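Local coordinates for acyl-CoA thioesterase YbgC (PDB 2PZH), which hydrolyses the thioester bond of acyl-CoAs, long-chain fatty acyl-CoAs and benzoyl-CoA among them, and may take part in phospholipid metabolism, at residues F81-Q86 with E108-F113; M3-Y8 with L68-Q73; E87-Q92 with P101-A106; K75-V80 with I122-L127. All coordinates share one frame; numbering follows the deposited sequence.

Contact 1: F81-Q86 with E108-F113; sequences FVVLFQ and EIKFGF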
loop_
_atom_site.group_PDB
_atom_site.type_symbol
_atom_site.label_atom_id
_atom_site.label_comp_id
_atom_site.label_asym_id
_atom_site.label_seq_id
_atom_site.Cartn_x
_atom_site.Cartn_y
_atom_site.Cartn_z
ATOM N N PHE A 81 25.833 8.786 -10.538
ATOM C CA PHE A 81 25.034 7.987 -9.610
ATOM C C PHE A 81 25.359 8.243 -8.140
ATOM O O PHE A 81 26.385 8.847 -7.796
ATOM C CB PHE A 81 25.109 6.483 -9.960
ATOM C CG PHE A 81 26.416 5.819 -9.597
ATOM C CD1 PHE A 81 26.696 5.472 -8.283
ATOM C CD2 PHE A 81 27.349 5.511 -10.574
ATOM C CE1 PHE A 81 27.883 4.854 -7.942
ATOM C CE2 PHE A 81 28.542 4.886 -10.242
ATOM C CZ PHE A 81 28.811 4.556 -8.922
ATOM N N VAL A 82 24.462 7.802 -7.266
ATOM C CA VAL A 82 24.723 7.865 -5.842
ATOM C C VAL A 82 24.318 6.550 -5.194
ATOM O O VAL A 82 23.312 5.943 -5.580
ATOM C CB VAL A 82 23.970 9.043 -5.190
ATOM C CG1 VAL A 82 22.451 8.947 -5.480
ATOM C CG2 VAL A 82 24.282 9.132 -3.689
ATOM N N VAL A 83 25.106 6.100 -4.226
ATOM C CA VAL A 83 24.741 4.928 -3.464
ATOM C C VAL A 83 24.519 5.340 -2.020
ATOM O O VAL A 83 25.377 5.972 -1.397
ATOM C CB VAL A 83 25.807 3.815 -3.551
ATOM C CG1 VAL A 83 25.397 2.613 -2.714
ATOM C CG2 VAL A 83 26.043 3.400 -5.011
ATOM N N LEU A 84 23.360 4.976 -1.487
ATOM C CA LEU A 84 23.006 5.310 -0.119
ATOM C C LEU A 84 22.954 4.070 0.744
ATOM O O LEU A 84 22.511 3.001 0.301
ATOM C CB LEU A 84 21.633 5.978 -0.056
ATOM C CG LEU A 84 21.497 7.419 -0.538
ATOM C CD1 LEU A 84 21.428 7.451 -2.022
ATOM C CD2 LEU A 84 20.239 8.059 0.047
ATOM N N PHE A 85 23.385 4.213 1.990
ATOM C CA PHE A 85 23.183 3.174 2.968
ATOM C C PHE A 85 22.106 3.627 3.939
ATOM O O PHE A 85 22.186 4.723 4.484
ATOM C CB PHE A 85 24.471 2.884 3.740
ATOM C CG PHE A 85 24.327 1.774 4.726
ATOM C CD1 PHE A 85 23.863 0.539 4.313
ATOM C CD2 PHE A 85 24.643 1.958 6.061
ATOM C CE1 PHE A 85 23.707 -0.498 5.206
ATOM C CE2 PHE A 85 24.496 0.918 6.968
ATOM C CZ PHE A 85 24.030 -0.310 6.535
ATOM N N GLN A 86 21.099 2.790 4.151
ATOM C CA GLN A 86 20.050 3.138 5.083
ATOM C C GLN A 86 19.786 2.005 6.051
ATOM O O GLN A 86 19.630 0.847 5.639
ATOM C CB GLN A 86 18.757 3.528 4.336
ATOM C CG GLN A 86 18.930 4.818 3.512
ATOM C CD GLN A 86 17.665 5.257 2.841
ATOM O OE1 GLN A 86 17.298 4.728 1.795
ATOM N NE2 GLN A 86 17.000 6.265 3.416
ATOM N N GLU A 108 21.298 -1.091 0.979
ATOM C CA GLU A 108 22.204 -0.303 0.194
ATOM C C GLU A 108 21.498 -0.159 -1.120
ATOM O O GLU A 108 21.126 -1.159 -1.729
ATOM C CB GLU A 108 23.526 -1.041 -0.012
ATOM C CG GLU A 108 24.502 -0.271 -0.873
ATOM C CD GLU A 108 25.843 -0.984 -1.031
ATOM O OE1 GLU A 108 26.385 -1.481 -0.018
ATOM O OE2 GLU A 108 26.364 -1.010 -2.168
ATOM N N ILE A 109 21.307 1.077 -1.552
ATOM C CA ILE A 109 20.516 1.351 -2.742
ATOM C C ILE A 109 21.270 2.285 -3.662
ATOM O O ILE A 109 21.793 3.316 -3.217
ATOM C CB ILE A 109 19.171 1.985 -2.359
ATOM C CG1 ILE A 109 18.464 1.086 -1.335
ATOM C CG2 ILE A 109 18.309 2.196 -3.615
ATOM C CD1 ILE A 109 17.323 1.747 -0.586
ATOM N N LYS A 110 21.315 1.920 -4.941
ATOM C CA LYS A 110 21.980 2.715 -5.964
ATOM C C LYS A 110 20.943 3.406 -6.849
ATOM O O LYS A 110 19.968 2.788 -7.270
ATOM C CB LYS A 110 22.875 1.811 -6.809
ATOM C CG LYS A 110 23.647 2.515 -7.924
ATOM C CD LYS A 110 24.637 1.533 -8.566
ATOM C CE LYS A 110 25.519 2.198 -9.600
ATOM N NZ LYS A 110 24.888 2.176 -10.942
ATOM N N PHE A 111 21.153 4.694 -7.087
ATOM C CA PHE A 111 20.265 5.504 -7.907
ATOM C C PHE A 111 21.066 6.091 -9.057
ATOM O O PHE A 111 22.232 6.434 -8.886
ATOM C CB PHE A 111 19.679 6.658 -7.099
ATOM C CG PHE A 111 18.957 6.227 -5.867
ATOM C CD1 PHE A 111 17.594 6.006 -5.887
ATOM C CD2 PHE A 111 19.651 6.045 -4.675
ATOM C CE1 PHE A 111 16.945 5.592 -4.740
ATOM C CE2 PHE A 111 19.016 5.636 -3.539
ATOM C CZ PHE A 111 17.655 5.413 -3.566
ATOM N N GLY A 112 20.439 6.197 -10.218
ATOM C CA GLY A 112 20.983 6.993 -11.312
ATOM C C GLY A 112 20.103 8.217 -11.484
ATOM O O GLY A 112 19.053 8.316 -10.861
ATOM N N PHE A 113 20.530 9.161 -12.315
ATOM C CA PHE A 113 19.672 10.285 -12.674
ATOM C C PHE A 113 19.452 10.215 -14.181
ATOM O O PHE A 113 20.378 9.928 -14.937
ATOM C CB PHE A 113 20.301 11.618 -12.262
ATOM C CG PHE A 113 19.310 12.745 -12.132
ATOM C CD1 PHE A 113 18.509 12.855 -11.001
ATOM C CD2 PHE A 113 19.189 13.703 -13.129
ATOM C CE1 PHE A 113 17.590 13.899 -10.863
ATOM C CE2 PHE A 113 18.273 14.751 -13.004
ATOM C CZ PHE A 113 17.469 14.848 -11.865
#
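Val-82 and Phe-111 face each other as an antiparallel hydrogen-bonded pair, each backbone amide giving its N-H to the other's carbonyl. Phe-111 N reaches Val-82 O at 2.9 Å, while Val-82 N meets Phe-111 O at 3.1 Å. Leu-84 and Ile-109 repeat the exchange, with both N-H angles at 165° or more. Three of these carbonyls also receive a CA-H from the strand across: Val-82 O lies 3.5 Å from Lys-110 CA, Leu-84 O lies 3.3 Å from Glu-108 CA, and Ile-109 O lies 3.4 Å from Val-83 CA. On the face carrying Phe-81, Val-83 and Lys-110, the lysine chain runs extended until chi4 (-88°) turns NZ aside. Its CE sits over the centre of the Phe-81 ring, 3.7 Å from the centroid, and NZ adds a cation-pi contact over the same face. Val-83 CG1 packs 3.5 Å from Glu-108 CG. On the other face Leu-84 CD1 approaches Phe-111 CE2 at 3.4 Å, the two side chains crossing at about a right angle. Gln-86 is satisfied outside the pair, by Arg-31, Thr-72 and the Cys-27 carbonyl. This is the open end of the hairpin 81-92/102-114 of the hot-dog sheet: Leu-84, Ile-109 and Phe-111 pack on Arg-31 of helix 22-36, with strand 67-77 bordering 81-86 and strand 47-58 bordering 108-113.

Contact 2: M3-Y8 with L68-Q73; sequences MRCRVY and LEIRTQ
Leu-68 N donates to Cys-5 O at 2.7 Å, and Cys-5 N returns the bond to Leu-68 O, where strand 3-6 adds itself antiparallel to 68-73 in the hot-dog sheet. Ile-70 N donates to Met-3 O, whereas the return bond from Met-3 N is weak, so the pairing is less firm at the start of strand 3-6. Within its own strand Glu-69 OE2 is gripped side-on by Arg-71, NE at 2.7 Å and NH2 at 2.9 Å, in a salt bridge. Both donors come from the anti side of the oxygen, and both bonds are bent, with N-H angles of 140° and 130°. Arg-71 also makes a cation-pi contact with Tyr-89 on the next strand. Met-3, Cys-5, Leu-68 and Ile-70 share one face of the sheet, from which Met-3, Leu-68 and Ile-70 touch helix 22-36. The end of strand 3-6 and the residues after it reach a subunit interface: Arg-6 forms a salt bridge with Glu-33 of a second subunit, and Tyr-8 OH hydrogen-bonds the same glutamate. Val-7 CG2 packs 3.7 Å from Leu-68 CD1. Met-3 lies beside Ile-70, and chi3 (55°) folds CE back to 3.5 Å from Ile-70 CD1; Ile-70 CD1 also meets Cys-5 SG, at 3.3 Å.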
loop_
_atom_site.group_PDB
_atom_site.type_symbol
_atom_site.label_atom_id
_atom_site.label_comp_id
_atom_site.label_asym_id
_atom_site.label_seq_id
_atom_site.Cartn_x
_atom_site.Cartn_y
_atom_site.Cartn_z
ATOM N N MET A 3 15.034 10.489 10.469
ATOM C CA MET A 3 13.591 10.529 10.352
ATOM C C MET A 3 13.002 9.435 11.225
ATOM O O MET A 3 13.601 8.360 11.348
ATOM C CB MET A 3 13.158 10.298 8.908
ATOM C CG MET A 3 11.628 10.069 8.786
ATOM S SD MET A 3 11.049 9.602 7.149
ATOM C CE MET A 3 12.079 8.178 6.879
ATOM N N ARG A 4 11.836 9.700 11.813
ATOM C CA ARG A 4 11.149 8.723 12.647
ATOM C C ARG A 4 9.787 8.391 12.029
ATOM O O ARG A 4 9.091 9.285 11.556
ATOM C CB ARG A 4 11.004 9.241 14.078
ATOM C CG ARG A 4 12.349 9.281 14.795
ATOM C CD ARG A 4 12.272 10.013 16.118
ATOM N NE ARG A 4 11.590 11.301 16.023
ATOM C CZ ARG A 4 10.394 11.553 16.552
ATOM N NH1 ARG A 4 9.743 10.600 17.218
ATOM N NH2 ARG A 4 9.846 12.757 16.422
ATOM N N CYS A 5 9.462 7.097 11.992
ATOM C CA CYS A 5 8.213 6.582 11.420
ATOM C C CYS A 5 7.486 5.760 12.475
ATOM O O CYS A 5 8.099 4.931 13.127
ATOM C CB CYS A 5 8.534 5.660 10.228
ATOM S SG CYS A 5 9.332 6.510 8.852
ATOM N N ARG A 6 6.181 5.973 12.643
ATOM C CA ARG A 6 5.382 5.115 13.505
ATOM C C ARG A 6 4.882 3.912 12.687
ATOM O O ARG A 6 4.571 4.070 11.506
ATOM C CB ARG A 6 4.185 5.899 14.047
ATOM C CG ARG A 6 3.239 5.066 14.881
ATOM C CD ARG A 6 3.771 4.882 16.285
ATOM N NE ARG A 6 3.632 6.120 17.055
ATOM C CZ ARG A 6 3.845 6.226 18.363
ATOM N NH1 ARG A 6 4.194 5.166 19.078
ATOM N NH2 ARG A 6 3.674 7.400 18.971
ATOM N N VAL A 7 4.828 2.727 13.299
ATOM C CA VAL A 7 4.253 1.544 12.633
ATOM C C VAL A 7 2.751 1.514 12.915
ATOM O O VAL A 7 2.318 1.388 14.060
ATOM C CB VAL A 7 4.882 0.200 13.116
ATOM C CG1 VAL A 7 4.136 -1.011 12.453
ATOM C CG2 VAL A 7 6.386 0.183 12.830
ATOM N N TYR A 8 1.969 1.658 11.848
ATOM C CA TYR A 8 0.503 1.685 11.954
ATOM C C TYR A 8 -0.104 0.386 11.435
ATOM O O TYR A 8 0.603 -0.428 10.829
ATOM C CB TYR A 8 -0.039 2.823 11.110
ATOM C CG TYR A 8 0.331 4.179 11.637
ATOM C CD1 TYR A 8 -0.248 4.673 12.790
ATOM C CD2 TYR A 8 1.281 4.957 10.974
ATOM C CE1 TYR A 8 0.099 5.949 13.283
ATOM C CE2 TYR A 8 1.640 6.215 11.460
ATOM C CZ TYR A 8 1.048 6.693 12.616
ATOM O OH TYR A 8 1.403 7.942 13.073
ATOM N N LEU A 68 10.180 3.855 14.548
ATOM C CA LEU A 68 11.378 3.400 13.870
ATOM C C LEU A 68 12.171 4.617 13.459
ATOM O O LEU A 68 11.615 5.631 13.081
ATOM C CB LEU A 68 11.019 2.585 12.618
ATOM C CG LEU A 68 10.048 1.410 12.819
ATOM C CD1 LEU A 68 9.871 0.596 11.545
ATOM C CD2 LEU A 68 10.521 0.520 13.984
ATOM N N GLU A 69 13.485 4.519 13.553
ATOM C CA GLU A 69 14.327 5.624 13.151
ATOM C C GLU A 69 15.074 5.203 11.902
ATOM O O GLU A 69 15.726 4.162 11.887
ATOM C CB GLU A 69 15.316 5.939 14.274
ATOM C CG GLU A 69 16.245 7.064 13.956
ATOM C CD GLU A 69 17.012 7.493 15.177
ATOM O OE1 GLU A 69 16.521 8.408 15.859
ATOM O OE2 GLU A 69 18.072 6.891 15.469
ATOM N N ILE A 70 14.987 6.019 10.858
ATOM C CA ILE A 70 15.683 5.727 9.627
ATOM C C ILE A 70 16.952 6.574 9.561
ATOM O O ILE A 70 16.897 7.806 9.554
ATOM C CB ILE A 70 14.797 5.969 8.375
ATOM C CG1 ILE A 70 13.527 5.127 8.464
ATOM C CG2 ILE A 70 15.511 5.514 7.156
ATOM C CD1 ILE A 70 12.488 5.698 9.349
ATOM N N ARG A 71 18.084 5.889 9.528
ATOM C CA ARG A 71 19.397 6.525 9.439
ATOM C C ARG A 71 20.005 6.412 8.036
ATOM O O ARG A 71 20.167 5.319 7.490
ATOM C CB ARG A 71 20.309 5.920 10.509
ATOM C CG ARG A 71 19.668 5.937 11.871
ATOM C CD ARG A 71 20.541 5.300 12.962
ATOM N NE ARG A 71 19.794 5.213 14.225
ATOM C CZ ARG A 71 20.173 4.495 15.279
ATOM N NH1 ARG A 71 21.293 3.780 15.246
ATOM N NH2 ARG A 71 19.421 4.488 16.369
ATOM N N THR A 72 20.345 7.552 7.449
ATOM C CA THR A 72 20.791 7.573 6.067
ATOM C C THR A 72 22.222 8.130 5.917
ATOM O O THR A 72 22.558 9.148 6.521
ATOM C CB THR A 72 19.843 8.422 5.226
ATOM O OG1 THR A 72 18.504 7.916 5.356
ATOM C CG2 THR A 72 20.244 8.394 3.763
ATOM N N GLN A 73 23.036 7.469 5.104
ATOM C CA GLN A 73 24.370 7.987 4.786
ATOM C C GLN A 73 24.740 7.781 3.305
ATOM O O GLN A 73 24.242 6.875 2.662
ATOM C CB GLN A 73 25.421 7.397 5.726
ATOM C CG GLN A 73 25.833 5.969 5.460
ATOM C CD GLN A 73 26.928 5.515 6.416
ATOM O OE1 GLN A 73 27.159 6.150 7.449
ATOM N NE2 GLN A 73 27.617 4.429 6.069
#

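Contact 3: E87-Q92 with P101-A106; sequences EIYCIQ and PFKVFA
A classic beta bulge interrupts the hairpin 81-92/102-114, two neighbouring strands of the hot-dog sheet, in the part nearest the connecting loop: Val-104 and Phe-105 together face Ile-88. The evidence lies in the bonds at Ile-88 O, which accepts Val-104 N at 2.8 Å and Phe-105 N only weakly. The register consequently shifts by one, from Ile-88 opposite Phe-105 to Tyr-89 opposite Lys-103. Pairing resumes there, and Cys-90 then exchanges two backbone bonds with Phe-102. On the face of Glu-87, Tyr-89 and Lys-103, Lys-103 CA and CB lie over one face of the tyrosine ring, with CB 4.1 Å from the centroid and 18° off the normal. Pro-101 C stands at the ring edge instead. Beyond the ring the lysine bends at chi3 (54°), which places CE. Its NZ stays 4.2 Å from Glu-87 OE1, too far for a salt bridge. A water closes the gap, accepting from Lys-103 NZ at 2.8 Å and donating to Glu-87 OE1. Lys-103 also makes a cation-pi contact with Phe-59. On the opposite face Ile-88 CD1 packs 3.8 Å from Phe-105 CD2, and both residues rest on Cys-27 of helix 22-36; the Phe-105 ring also meets Tyr-23 of that helix and Phe-58. Phe-102 CG stands between backbone N and carbonyl carbon (chi1 64°), and its ring takes Cys-90 CB over one face in a CH-pi contact, with CB 3.4 Å from CZ, beside a sulfur-aromatic contact in which SG lies obliquely at 4.3 Å from the ring centroid.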
loop_
_atom_site.group_PDB
_atom_site.type_symbol
_atom_site.label_atom_id
_atom_site.label_comp_id
_atom_site.label_asym_id
_atom_site.label_seq_id
_atom_site.Cartn_x
_atom_site.Cartn_y
_atom_site.Cartn_z
ATOM N N GLU A 87 19.737 2.356 7.332
ATOM C CA GLU A 87 19.441 1.397 8.388
ATOM C C GLU A 87 18.239 1.857 9.163
ATOM O O GLU A 87 18.059 3.054 9.411
ATOM C CB GLU A 87 20.620 1.272 9.360
ATOM C CG GLU A 87 21.796 0.505 8.802
ATOM C CD GLU A 87 22.887 0.280 9.852
ATOM O OE1 GLU A 87 23.658 -0.689 9.708
ATOM O OE2 GLU A 87 22.980 1.072 10.809
ATOM N N ILE A 88 17.428 0.901 9.594
ATOM C CA ILE A 88 16.259 1.220 10.388
ATOM C C ILE A 88 16.412 0.569 11.750
ATOM O O ILE A 88 16.660 -0.634 11.849
ATOM C CB ILE A 88 14.950 0.720 9.695
ATOM C CG1 ILE A 88 14.839 1.335 8.288
ATOM C CG2 ILE A 88 13.711 0.961 10.575
ATOM C CD1 ILE A 88 13.586 0.920 7.513
ATOM N N TYR A 89 16.253 1.374 12.792
ATOM C CA TYR A 89 16.269 0.891 14.159
ATOM C C TYR A 89 14.944 1.168 14.835
ATOM O O TYR A 89 14.374 2.264 14.674
ATOM C CB TYR A 89 17.353 1.606 14.961
ATOM C CG TYR A 89 18.737 1.020 14.797
ATOM C CD1 TYR A 89 19.478 1.213 13.637
ATOM C CD2 TYR A 89 19.304 0.279 15.827
ATOM C CE1 TYR A 89 20.775 0.658 13.518
ATOM C CE2 TYR A 89 20.562 -0.257 15.721
ATOM C CZ TYR A 89 21.297 -0.071 14.582
ATOM O OH TYR A 89 22.567 -0.655 14.564
ATOM N N CYS A 90 14.473 0.219 15.635
ATOM C CA CYS A 90 13.340 0.505 16.499
ATOM C C CYS A 90 13.872 1.258 17.685
ATOM O O CYS A 90 14.778 0.754 18.366
ATOM C CB CYS A 90 12.662 -0.766 17.014
ATOM S SG CYS A 90 11.325 -0.385 18.142
ATOM N N ILE A 91 13.318 2.443 17.948
ATOM C CA ILE A 91 13.780 3.268 19.080
ATOM C C ILE A 91 12.759 3.461 20.191
ATOM O O ILE A 91 13.117 3.944 21.273
ATOM C CB ILE A 91 14.276 4.672 18.613
ATOM C CG1 ILE A 91 13.131 5.450 17.952
ATOM C CG2 ILE A 91 15.491 4.533 17.690
ATOM C CD1 ILE A 91 13.486 6.915 17.584
ATOM N N GLN A 92 11.498 3.126 19.929
ATOM C CA GLN A 92 10.450 3.218 20.944
ATOM C C GLN A 92 9.433 2.115 20.726
ATOM O O GLN A 92 9.224 1.687 19.589
ATOM C CB GLN A 92 9.692 4.544 20.842
ATOM C CG GLN A 92 10.512 5.776 20.977
ATOM C CD GLN A 92 9.655 7.027 20.853
ATOM O OE1 GLN A 92 8.486 7.048 21.292
ATOM N NE2 GLN A 92 10.223 8.073 20.245
ATOM N N PRO A 101 17.843 0.620 21.540
ATOM C CA PRO A 101 17.437 0.560 20.126
ATOM C C PRO A 101 17.947 -0.713 19.442
ATOM O O PRO A 101 19.076 -1.159 19.705
ATOM C CB PRO A 101 18.081 1.807 19.521
ATOM C CG PRO A 101 18.234 2.767 20.688
ATOM C CD PRO A 101 18.583 1.861 21.850
ATOM N N PHE A 102 17.109 -1.306 18.591
ATOM C CA PHE A 102 17.492 -2.545 17.907
ATOM C C PHE A 102 17.318 -2.445 16.394
ATOM O O PHE A 102 16.368 -1.835 15.920
ATOM C CB PHE A 102 16.793 -3.782 18.508
ATOM C CG PHE A 102 15.276 -3.809 18.378
ATOM C CD1 PHE A 102 14.673 -4.252 17.204
ATOM C CD2 PHE A 102 14.458 -3.437 19.440
ATOM C CE1 PHE A 102 13.300 -4.324 17.072
ATOM C CE2 PHE A 102 13.046 -3.493 19.322
ATOM C CZ PHE A 102 12.464 -3.924 18.134
ATOM N N LYS A 103 18.250 -3.036 15.655
ATOM C CA LYS A 103 18.219 -2.968 14.202
ATOM C C LYS A 103 17.105 -3.836 13.648
ATOM O O LYS A 103 16.905 -4.963 14.095
ATOM C CB LYS A 103 19.547 -3.419 13.603
ATOM C CG LYS A 103 19.682 -3.085 12.133
ATOM C CD LYS A 103 21.134 -3.114 11.686
ATOM C CE LYS A 103 21.810 -4.420 12.032
ATOM N NZ LYS A 103 23.188 -4.450 11.405
ATOM N N VAL A 104 16.405 -3.295 12.658
ATOM C CA VAL A 104 15.264 -3.951 12.036
ATOM C C VAL A 104 15.539 -4.306 10.562
ATOM O O VAL A 104 15.046 -5.307 10.052
ATOM C CB VAL A 104 14.027 -3.038 12.173
ATOM C CG1 VAL A 104 12.860 -3.509 11.295
ATOM C CG2 VAL A 104 13.594 -2.960 13.639
ATOM N N PHE A 105 16.336 -3.480 9.888
ATOM C CA PHE A 105 16.473 -3.537 8.442
ATOM C C PHE A 105 17.677 -2.712 8.048
ATOM O O PHE A 105 17.952 -1.685 8.675
ATOM C CB PHE A 105 15.205 -2.920 7.832
ATOM C CG PHE A 105 15.192 -2.843 6.319
ATOM C CD1 PHE A 105 14.766 -3.930 5.566
ATOM C CD2 PHE A 105 15.579 -1.676 5.654
ATOM C CE1 PHE A 105 14.742 -3.876 4.165
ATOM C CE2 PHE A 105 15.525 -1.590 4.260
ATOM C CZ PHE A 105 15.113 -2.707 3.508
ATOM N N ALA A 106 18.398 -3.167 7.031
ATOM C CA ALA A 106 19.416 -2.327 6.413
ATOM C C ALA A 106 19.310 -2.455 4.907
ATOM O O ALA A 106 18.914 -3.509 4.390
ATOM C CB ALA A 106 20.806 -2.715 6.881
HETATM O O HOH W 1 23.379 -3.710 8.748
#

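Contact 4: K75-V80 with I122-L127; sequences KELRKV and IAIPKL
Ile-124 reaches across to 75-80 with its whole longer branch. CB lies 3.8 Å from Lys-79 O, and CG1, anti to the carbonyl carbon (chi1 -68°), stays 3.9 Å from the same oxygen. At the tip, CD1 meets Arg-78 O at 3.8 Å and Leu-77 CD2 at 4.0 Å, with the leucine crossing at a slant. A backbone bond anchors the residue itself: Ile-124 N donates to Lys-79 O at 2.9 Å with an N-H angle of 164°, the sole direct hydrogen bond between the two segments. Lys-79 O is also the acceptor for a water that donates a second time to Ile-124 O, at 2.8 Å, and it receives a CA-H contact from Ala-123. At the surface, Ala-123 CB touches Lys-79 CG at 3.9 Å. The contact thus joins the turn between strands 67-77 and 81-92 to the linker that enters the C-terminal helix, where Pro-125 holds the N-cap position. Leu-77 packs on Lys-129 and Leu-132 of helix 126-133, while Ile-124 and Pro-125 lean on Phe-113 of strand 102-114.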
loop_
_atom_site.group_PDB
_atom_site.type_symbol
_atom_site.label_atom_id
_atom_site.label_comp_id
_atom_site.label_asym_id
_atom_site.label_seq_id
_atom_site.Cartn_x
_atom_site.Cartn_y
_atom_site.Cartn_z
ATOM N N LYS A 75 27.089 6.380 0.724
ATOM C CA LYS A 75 28.146 5.403 0.599
ATOM C C LYS A 75 29.140 5.968 -0.397
ATOM O O LYS A 75 30.350 6.040 -0.129
ATOM C CB LYS A 75 27.571 4.086 0.057
ATOM C CG LYS A 75 28.323 2.820 0.439
ATOM C CD LYS A 75 27.990 2.418 1.881
ATOM C CE LYS A 75 27.840 0.913 2.052
ATOM N NZ LYS A 75 29.122 0.206 1.777
ATOM N N GLU A 76 28.608 6.393 -1.540
ATOM C CA GLU A 76 29.413 6.803 -2.673
ATOM C C GLU A 76 28.621 7.794 -3.510
ATOM O O GLU A 76 27.443 7.563 -3.806
ATOM C CB GLU A 76 29.772 5.582 -3.523
ATOM C CG GLU A 76 30.471 5.893 -4.835
ATOM C CD GLU A 76 30.824 4.637 -5.631
ATOM O OE1 GLU A 76 30.143 3.603 -5.457
ATOM O OE2 GLU A 76 31.780 4.684 -6.440
ATOM N N LEU A 77 29.256 8.902 -3.883
ATOM C CA LEU A 77 28.603 9.888 -4.738
ATOM C C LEU A 77 29.481 10.181 -5.946
ATOM O O LEU A 77 30.592 10.705 -5.800
ATOM C CB LEU A 77 28.343 11.187 -3.968
ATOM C CG LEU A 77 27.107 12.052 -4.272
ATOM C CD1 LEU A 77 27.332 13.476 -3.771
ATOM C CD2 LEU A 77 26.722 12.060 -5.750
ATOM N N ARG A 78 28.974 9.851 -7.132
ATOM C CA ARG A 78 29.682 10.102 -8.390
ATOM C C ARG A 78 28.912 11.096 -9.251
ATOM O O ARG A 78 27.826 11.541 -8.882
ATOM C CB ARG A 78 29.878 8.805 -9.171
ATOM C CG ARG A 78 30.627 7.732 -8.412
ATOM C CD ARG A 78 32.064 8.137 -8.109
ATOM N NE ARG A 78 32.746 7.067 -7.385
ATOM C CZ ARG A 78 33.789 7.243 -6.583
ATOM N NH1 ARG A 78 34.291 8.456 -6.388
ATOM N NH2 ARG A 78 34.333 6.199 -5.972
ATOM N N LYS A 79 29.472 11.447 -10.403
ATOM C CA LYS A 79 28.802 12.378 -11.306
ATOM C C LYS A 79 27.453 11.831 -11.785
ATOM O O LYS A 79 26.472 12.575 -11.891
ATOM C CB LYS A 79 29.705 12.698 -12.502
ATOM C CG LYS A 79 29.116 13.698 -13.479
ATOM C CD LYS A 79 30.207 14.402 -14.274
ATOM C CE LYS A 79 31.090 15.240 -13.354
ATOM N NZ LYS A 79 32.217 15.893 -14.082
ATOM N N VAL A 80 27.410 10.527 -12.050
ATOM C CA VAL A 80 26.256 9.893 -12.691
ATOM C C VAL A 80 25.360 9.057 -11.751
ATOM O O VAL A 80 24.250 8.662 -12.126
ATOM C CB VAL A 80 26.720 9.011 -13.873
ATOM C CG1 VAL A 80 25.534 8.546 -14.709
ATOM C CG2 VAL A 80 27.703 9.792 -14.738
ATOM N N ILE A 122 21.956 10.855 -17.241
ATOM C CA ILE A 122 22.553 12.184 -17.204
ATOM C C ILE A 122 23.206 12.417 -15.844
ATOM O O ILE A 122 23.038 11.618 -14.917
ATOM C CB ILE A 122 21.517 13.302 -17.501
ATOM C CG1 ILE A 122 20.394 13.295 -16.462
ATOM C CG2 ILE A 122 20.945 13.143 -18.923
ATOM C CD1 ILE A 122 19.386 14.423 -16.613
ATOM N N ALA A 123 23.969 13.500 -15.732
ATOM C CA ALA A 123 24.640 13.824 -14.483
ATOM C C ALA A 123 23.614 14.212 -13.432
ATOM O O ALA A 123 22.568 14.785 -13.750
ATOM C CB ALA A 123 25.631 14.953 -14.694
ATOM N N ILE A 124 23.908 13.889 -12.175
ATOM C CA ILE A 124 23.095 14.377 -11.071
ATOM C C ILE A 124 23.189 15.917 -11.090
ATOM O O ILE A 124 24.276 16.465 -11.266
ATOM C CB ILE A 124 23.573 13.774 -9.724
ATOM C CG1 ILE A 124 23.274 12.269 -9.687
ATOM C CG2 ILE A 124 22.902 14.465 -8.548
ATOM C CD1 ILE A 124 24.020 11.498 -8.609
ATOM N N PRO A 125 22.048 16.620 -10.953
ATOM C CA PRO A 125 22.112 18.082 -10.963
ATOM C C PRO A 125 23.065 18.591 -9.885
ATOM O O PRO A 125 23.110 18.026 -8.791
ATOM C CB PRO A 125 20.682 18.498 -10.626
ATOM C CG PRO A 125 19.835 17.338 -11.049
ATOM C CD PRO A 125 20.669 16.127 -10.785
ATOM N N LYS A 126 23.810 19.650 -10.188
ATOM C CA LYS A 126 24.769 20.212 -9.234
ATOM C C LYS A 126 24.142 20.563 -7.880
ATOM O O LYS A 126 24.749 20.328 -6.834
ATOM C CB LYS A 126 25.502 21.418 -9.837
ATOM C CG LYS A 126 26.659 21.030 -10.773
ATOM C CD LYS A 126 27.203 22.236 -11.540
ATOM C CE LYS A 126 26.333 22.593 -12.751
ATOM N NZ LYS A 126 25.033 23.212 -12.369
ATOM N N LEU A 127 22.929 21.110 -7.902
ATOM C CA LEU A 127 22.224 21.460 -6.665
ATOM C C LEU A 127 21.863 20.224 -5.829
ATOM O O LEU A 127 21.866 20.279 -4.597
ATOM C CB LEU A 127 20.967 22.283 -6.966
ATOM C CG LEU A 127 21.150 23.746 -7.383
ATOM C CD1 LEU A 127 19.860 24.306 -7.984
ATOM C CD2 LEU A 127 21.608 24.599 -6.194
HETATM O O HOH W 2 26.755 15.273 -10.767
#

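Contacts 1 and 3 are successive parts of one hairpin, centres about 20 Å apart, and contact 3 is nested within the loop that contact 1 closes. Strand 67-77 borders that hairpin and ties in contact 2 through Glu-69 N to Tyr-89 O (2.7 Å) and Phe-85 N to Gln-73 O (2.9 Å). At the other end of this strand, contact 4 lies about 10 Å from contact 1, centre to centre, and joins it through Val-83 N to Glu-76 O (2.8 Å). Contacts 2 and 3 lie nearer the predicted active-site Asp-13: its side chain is about 9 Å from that of Val-7 and about 12 Å from that of Val-104. Contacts 1 and 4 lie away from it.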